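Local structure of Alpha/beta hydrolase (Streptomyces albidoflavus, 6KSU) at residues D412-R417 against D422-L427; V434-S437 against L443-T446. The protein probably acts as a stand-alone penicillin-binding-protein-like cyclase that closes non-ribosomal peptides into macrolactams by heterochiral coupling of their two ends. All coordinates share one frame; numbering follows the deposited sequence.

How the contacts relate
Both contacts are antiparallel hairpin pairings in the same eight-stranded barrel, which is separate from the seven-stranded sheet of the chain. Contact 1 pairs strand 413-417 with strand 420-427, and contact 2 pairs strand 432-437 with the start of strand 445-451. Strands 420-427 and 432-437 are neighbours, so the two contacts adjoin, their centres about 9 Å apart. The face bearing Leu-415, Tyr-423, Ala-435 and Ile-445 is buried in both. The other face is more exposed and polar: contact 1 gathers a salt bridge, a water and an arginine lying beside a phenylalanine there, whereas the smaller contact 2 offers an arginine laid along a proline.

Contact 1: D412-R417 against D422-L427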
loop_
_atom_site.group_PDB
_atom_site.type_symbol
_atom_site.label_atom_id
_atom_site.label_comp_id
_atom_site.label_asym_id
_atom_site.label_seq_id
_atom_site.Cartn_x
_atom_site.Cartn_y
_atom_site.Cartn_z
ATOM N N ASP A 412 -29.527 -13.485 17.287
ATOM C CA ASP A 412 -28.938 -13.096 16.012
ATOM C C ASP A 412 -27.576 -12.419 16.215
ATOM O O ASP A 412 -27.352 -11.710 17.198
ATOM C CB ASP A 412 -29.883 -12.157 15.252
ATOM C CG ASP A 412 -31.036 -12.895 14.583
ATOM O OD1 ASP A 412 -32.110 -12.277 14.400
ATOM O OD2 ASP A 412 -30.860 -14.087 14.237
ATOM N N LEU A 413 -26.669 -12.637 15.263
ATOM C CA LEU A 413 -25.304 -12.119 15.372
ATOM C C LEU A 413 -25.158 -10.676 14.874
ATOM O O LEU A 413 -25.657 -10.310 13.801
ATOM C CB LEU A 413 -24.334 -13.014 14.598
ATOM C CG LEU A 413 -24.076 -14.395 15.192
ATOM C CD1 LEU A 413 -22.931 -15.073 14.455
ATOM C CD2 LEU A 413 -23.784 -14.269 16.676
ATOM N N PHE A 414 -24.428 -9.870 15.645
ATOM C CA PHE A 414 -24.115 -8.501 15.273
ATOM C C PHE A 414 -22.622 -8.231 15.388
ATOM O O PHE A 414 -21.886 -8.916 16.098
ATOM C CB PHE A 414 -24.894 -7.494 16.129
ATOM C CG PHE A 414 -26.357 -7.531 15.873
ATOM C CD1 PHE A 414 -26.946 -6.622 15.000
ATOM C CD2 PHE A 414 -27.141 -8.518 16.457
ATOM C CE1 PHE A 414 -28.322 -6.671 14.725
ATOM C CE2 PHE A 414 -28.507 -8.582 16.201
ATOM C CZ PHE A 414 -29.105 -7.647 15.334
ATOM N N LEU A 415 -22.182 -7.225 14.643
ATOM C CA LEU A 415 -20.841 -6.679 14.749
ATOM C C LEU A 415 -20.963 -5.250 15.261
ATOM O O LEU A 415 -21.652 -4.432 14.649
ATOM C CB LEU A 415 -20.149 -6.730 13.391
ATOM C CG LEU A 415 -18.629 -6.731 13.336
ATOM C CD1 LEU A 415 -18.141 -8.094 13.669
ATOM C CD2 LEU A 415 -18.170 -6.323 11.942
ATOM N N THR A 416 -20.322 -4.953 16.385
ATOM C CA THR A 416 -20.411 -3.625 16.968
ATOM C C THR A 416 -19.048 -2.942 16.895
ATOM O O THR A 416 -17.996 -3.585 16.803
ATOM C CB THR A 416 -20.908 -3.668 18.418
ATOM O OG1 THR A 416 -19.963 -4.373 19.219
ATOM C CG2 THR A 416 -22.263 -4.392 18.518
ATOM N N ARG A 417 -19.092 -1.614 16.939
ATOM C CA ARG A 417 -17.958 -0.781 16.567
ATOM C C ARG A 417 -18.178 0.611 17.148
ATOM O O ARG A 417 -19.235 1.211 16.921
ATOM C CB ARG A 417 -17.831 -0.760 15.046
ATOM C CG ARG A 417 -16.763 0.143 14.486
ATOM C CD ARG A 417 -16.670 -0.092 12.980
ATOM N NE ARG A 417 -15.649 0.751 12.380
ATOM C CZ ARG A 417 -15.692 1.210 11.132
ATOM N NH1 ARG A 417 -16.705 0.897 10.334
ATOM N NH2 ARG A 417 -14.711 1.978 10.680
ATOM N N ASP A 422 -24.652 -0.743 14.729
ATOM C CA ASP A 422 -24.378 -2.169 14.698
ATOM C C ASP A 422 -24.530 -2.702 13.277
ATOM O O ASP A 422 -25.383 -2.248 12.515
ATOM C CB ASP A 422 -25.332 -2.915 15.637
ATOM C CG ASP A 422 -25.096 -2.594 17.091
ATOM O OD1 ASP A 422 -24.160 -1.836 17.413
ATOM O OD2 ASP A 422 -25.846 -3.129 17.933
ATOM N N TYR A 423 -23.677 -3.662 12.906
ATOM C CA TYR A 423 -23.832 -4.352 11.631
ATOM C C TYR A 423 -24.545 -5.691 11.857
ATOM O O TYR A 423 -24.268 -6.396 12.831
ATOM C CB TYR A 423 -22.481 -4.613 10.934
ATOM C CG TYR A 423 -21.531 -3.444 10.649
ATOM C CD1 TYR A 423 -21.272 -3.025 9.337
ATOM C CD2 TYR A 423 -20.844 -2.813 11.677
ATOM C CE1 TYR A 423 -20.376 -1.976 9.075
ATOM C CE2 TYR A 423 -19.935 -1.781 11.423
ATOM C CZ TYR A 423 -19.715 -1.362 10.134
ATOM O OH TYR A 423 -18.822 -0.343 9.919
ATOM N N ARG A 424 -25.466 -6.045 10.965
ATOM C CA ARG A 424 -25.973 -7.411 10.980
ATOM C C ARG A 424 -24.926 -8.345 10.368
ATOM O O ARG A 424 -24.421 -8.094 9.265
ATOM C CB ARG A 424 -27.302 -7.518 10.230
ATOM C CG ARG A 424 -28.360 -6.486 10.637
ATOM C CD ARG A 424 -29.776 -7.002 10.380
ATOM N NE ARG A 424 -30.039 -8.218 11.162
ATOM C CZ ARG A 424 -30.923 -8.322 12.165
ATOM N NH1 ARG A 424 -31.668 -7.280 12.535
ATOM N NH2 ARG A 424 -31.059 -9.482 12.804
ATOM N N LEU A 425 -24.603 -9.424 11.084
ATOM C CA LEU A 425 -23.505 -10.320 10.718
ATOM C C LEU A 425 -24.063 -11.611 10.132
ATOM O O LEU A 425 -24.730 -12.368 10.835
ATOM C CB LEU A 425 -22.639 -10.637 11.937
ATOM C CG LEU A 425 -21.317 -11.386 11.690
ATOM C CD1 LEU A 425 -20.443 -10.619 10.678
ATOM C CD2 LEU A 425 -20.582 -11.526 12.977
ATOM N N SER A 426 -23.798 -11.860 8.860
ATOM C CA SER A 426 -24.181 -13.110 8.221
ATOM C C SER A 426 -22.952 -13.988 8.101
ATOM O O SER A 426 -21.940 -13.564 7.529
ATOM C CB SER A 426 -24.776 -12.892 6.835
ATOM O OG SER A 426 -26.026 -12.282 6.929
ATOM N N LEU A 427 -23.042 -15.200 8.646
ATOM C CA LEU A 427 -21.968 -16.180 8.551
ATOM C C LEU A 427 -22.199 -17.057 7.330
ATOM O O LEU A 427 -23.325 -17.508 7.090
ATOM C CB LEU A 427 -21.913 -17.036 9.812
ATOM C CG LEU A 427 -21.434 -16.342 11.086
ATOM C CD1 LEU A 427 -21.212 -17.355 12.171
ATOM C CD2 LEU A 427 -20.160 -15.542 10.818
HETATM O O HOH W 1 -28.402 -10.658 12.261
#
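Leu-415 and Tyr-423 form a hydrogen-bonded pair in the antiparallel beta hairpin of strands 413-417 and 420-427, part of the eight-stranded barrel. Each amide serves the other's carbonyl: Tyr-423 N reaches Leu-415 O at 2.8 Å, almost straight (176°) and in the carbonyl plane, while Leu-415 N donates to Tyr-423 O at 2.9 Å. Leu-425 N gives a third bond, to Leu-413 O, arriving from above the carbonyl plane. That oxygen has a second donor in water 1, which in turn accepts from Arg-424 NH2 at 3.0 Å. Arg-424 NH2 also makes a long salt bridge to Asp-412 OD1 (3.4 Å), at the guanidinium edge. A bend at chi3 (61°) folds the arginine back beside Phe-414, whose CZ sits over one guanidinium face, 3.7 Å from Arg-424 CZ, with the two planes inclined by 57°. On the opposite face of the sheet, Leu-415 CB packs on Tyr-423 CB, and Leu-415 and Tyr-423 both touch Ala-435 of the next strand. The extended chain of Arg-417, also in cation-pi contact with Tyr-420, brings its guanidinium nearly coplanar with the Tyr-423 ring, and puts NH1 2.5 Å from Tyr-423 OH, doubtfully short for a hydrogen bond.

Contact 2: V434-S437 against L443-T446; sequences VARS and LPIT
Pro-444 and Ala-435 have the most surface buried where strand 432-437 turns back into strand 445-451, an antiparallel beta hairpin of the eight-stranded barrel. Pro-444 precedes the second strand and lies opposite Arg-436. It touches both backbone and side chain: Pro-444 CA approaches Ala-435 O to 3.2 Å, while CG and CD meet the guanidinium of Arg-436. That side chain leaves the backbone pointing away from the proline, with CG anti to the backbone N (chi1 -176°), then bends at chi2 and chi3 until it runs beside the ring. The resulting touch between Arg-436 NH2 and Pro-444 CG, 3.5 Å apart, is van der Waals packing on the exposed side of the hairpin.

Ala-435 pairs with Ile-445, and two backbone bonds join them. Ala-435 N donates to Ile-445 O at 2.8 Å, and Ile-445 N returns a bond of 2.9 Å to Ala-435 O. Ala-435 CB and Ile-445 CB lie 4.1 Å apart on the buried face; Tyr-423 of the preceding strand touches both side chains, and Leu-425 touches Ala-435.

Val-434, next in buried area, forms a non-hydrogen-bonded pair with Thr-446 on the face that also bears Arg-436. Its CA-H leans on Ile-445 O, and the Val-434 CG2 branch, anti to the carbonyl carbon, packs against Thr-446 OG1 at 3.5 Å.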
loop_
_atom_site.group_PDB
_atom_site.type_symbol
_atom_site.label_atom_id
_atom_site.label_comp_id
_atom_site.label_asym_id
_atom_site.label_seq_id
_atom_site.Cartn_x
_atom_site.Cartn_y
_atom_site.Cartn_z
ATOM N N VAL A 434 -20.357 -11.492 5.896
ATOM C CA VAL A 434 -20.732 -10.167 5.433
ATOM C C VAL A 434 -21.444 -9.461 6.579
ATOM O O VAL A 434 -22.362 -10.027 7.191
ATOM C CB VAL A 434 -21.626 -10.256 4.192
ATOM C CG1 VAL A 434 -22.187 -8.880 3.821
ATOM C CG2 VAL A 434 -20.848 -10.858 3.049
ATOM N N ALA A 435 -20.994 -8.248 6.898
ATOM C CA ALA A 435 -21.610 -7.413 7.928
ATOM C C ALA A 435 -22.312 -6.257 7.224
ATOM O O ALA A 435 -21.653 -5.430 6.585
ATOM C CB ALA A 435 -20.566 -6.892 8.916
ATOM N N ARG A 436 -23.634 -6.199 7.321
ATOM C CA ARG A 436 -24.386 -5.118 6.691
ATOM C C ARG A 436 -24.688 -4.055 7.736
ATOM O O ARG A 436 -25.186 -4.375 8.817
ATOM C CB ARG A 436 -25.677 -5.610 6.032
ATOM C CG ARG A 436 -26.440 -4.475 5.268
ATOM C CD ARG A 436 -26.260 -4.443 3.714
ATOM N NE ARG A 436 -25.424 -3.327 3.239
ATOM C CZ ARG A 436 -25.371 -2.893 1.978
ATOM N NH1 ARG A 436 -26.115 -3.452 1.038
ATOM N NH2 ARG A 436 -24.589 -1.881 1.661
ATOM N N SER A 437 -24.367 -2.797 7.421
ATOM C CA SER A 437 -24.512 -1.717 8.391
ATOM C C SER A 437 -25.951 -1.275 8.535
ATOM O O SER A 437 -26.712 -1.268 7.566
ATOM C CB SER A 437 -23.712 -0.490 8.006
ATOM O OG SER A 437 -23.912 0.469 9.028
ATOM N N LEU A 443 -20.063 1.678 4.971
ATOM C CA LEU A 443 -19.884 0.560 4.058
ATOM C C LEU A 443 -20.058 -0.774 4.783
ATOM O O LEU A 443 -19.717 -0.899 5.968
ATOM C CB LEU A 443 -18.511 0.620 3.430
ATOM C CG LEU A 443 -18.182 1.941 2.736
ATOM C CD1 LEU A 443 -16.663 2.093 2.561
ATOM C CD2 LEU A 443 -18.929 2.042 1.400
ATOM N N PRO A 444 -20.600 -1.773 4.092
ATOM C CA PRO A 444 -20.631 -3.126 4.659
ATOM C C PRO A 444 -19.235 -3.728 4.654
ATOM O O PRO A 444 -18.336 -3.253 3.960
ATOM C CB PRO A 444 -21.576 -3.891 3.722
ATOM C CG PRO A 444 -21.455 -3.156 2.407
ATOM C CD PRO A 444 -21.208 -1.713 2.754
ATOM N N ILE A 445 -19.059 -4.794 5.437
ATOM C CA ILE A 445 -17.747 -5.419 5.630
ATOM C C ILE A 445 -17.820 -6.874 5.193
ATOM O O ILE A 445 -18.513 -7.684 5.820
ATOM C CB ILE A 445 -17.259 -5.314 7.081
ATOM C CG1 ILE A 445 -17.094 -3.834 7.489
ATOM C CG2 ILE A 445 -15.955 -6.079 7.249
ATOM C CD1 ILE A 445 -16.792 -3.628 8.970
ATOM N N THR A 446 -17.100 -7.216 4.129
ATOM C CA THR A 446 -16.861 -8.611 3.787
ATOM C C THR A 446 -15.493 -9.027 4.303
ATOM O O THR A 446 -14.481 -8.414 3.961
ATOM C CB THR A 446 -16.944 -8.858 2.288
ATOM O OG1 THR A 446 -18.301 -8.696 1.865
ATOM C CG2 THR A 446 -16.459 -10.282 1.971
#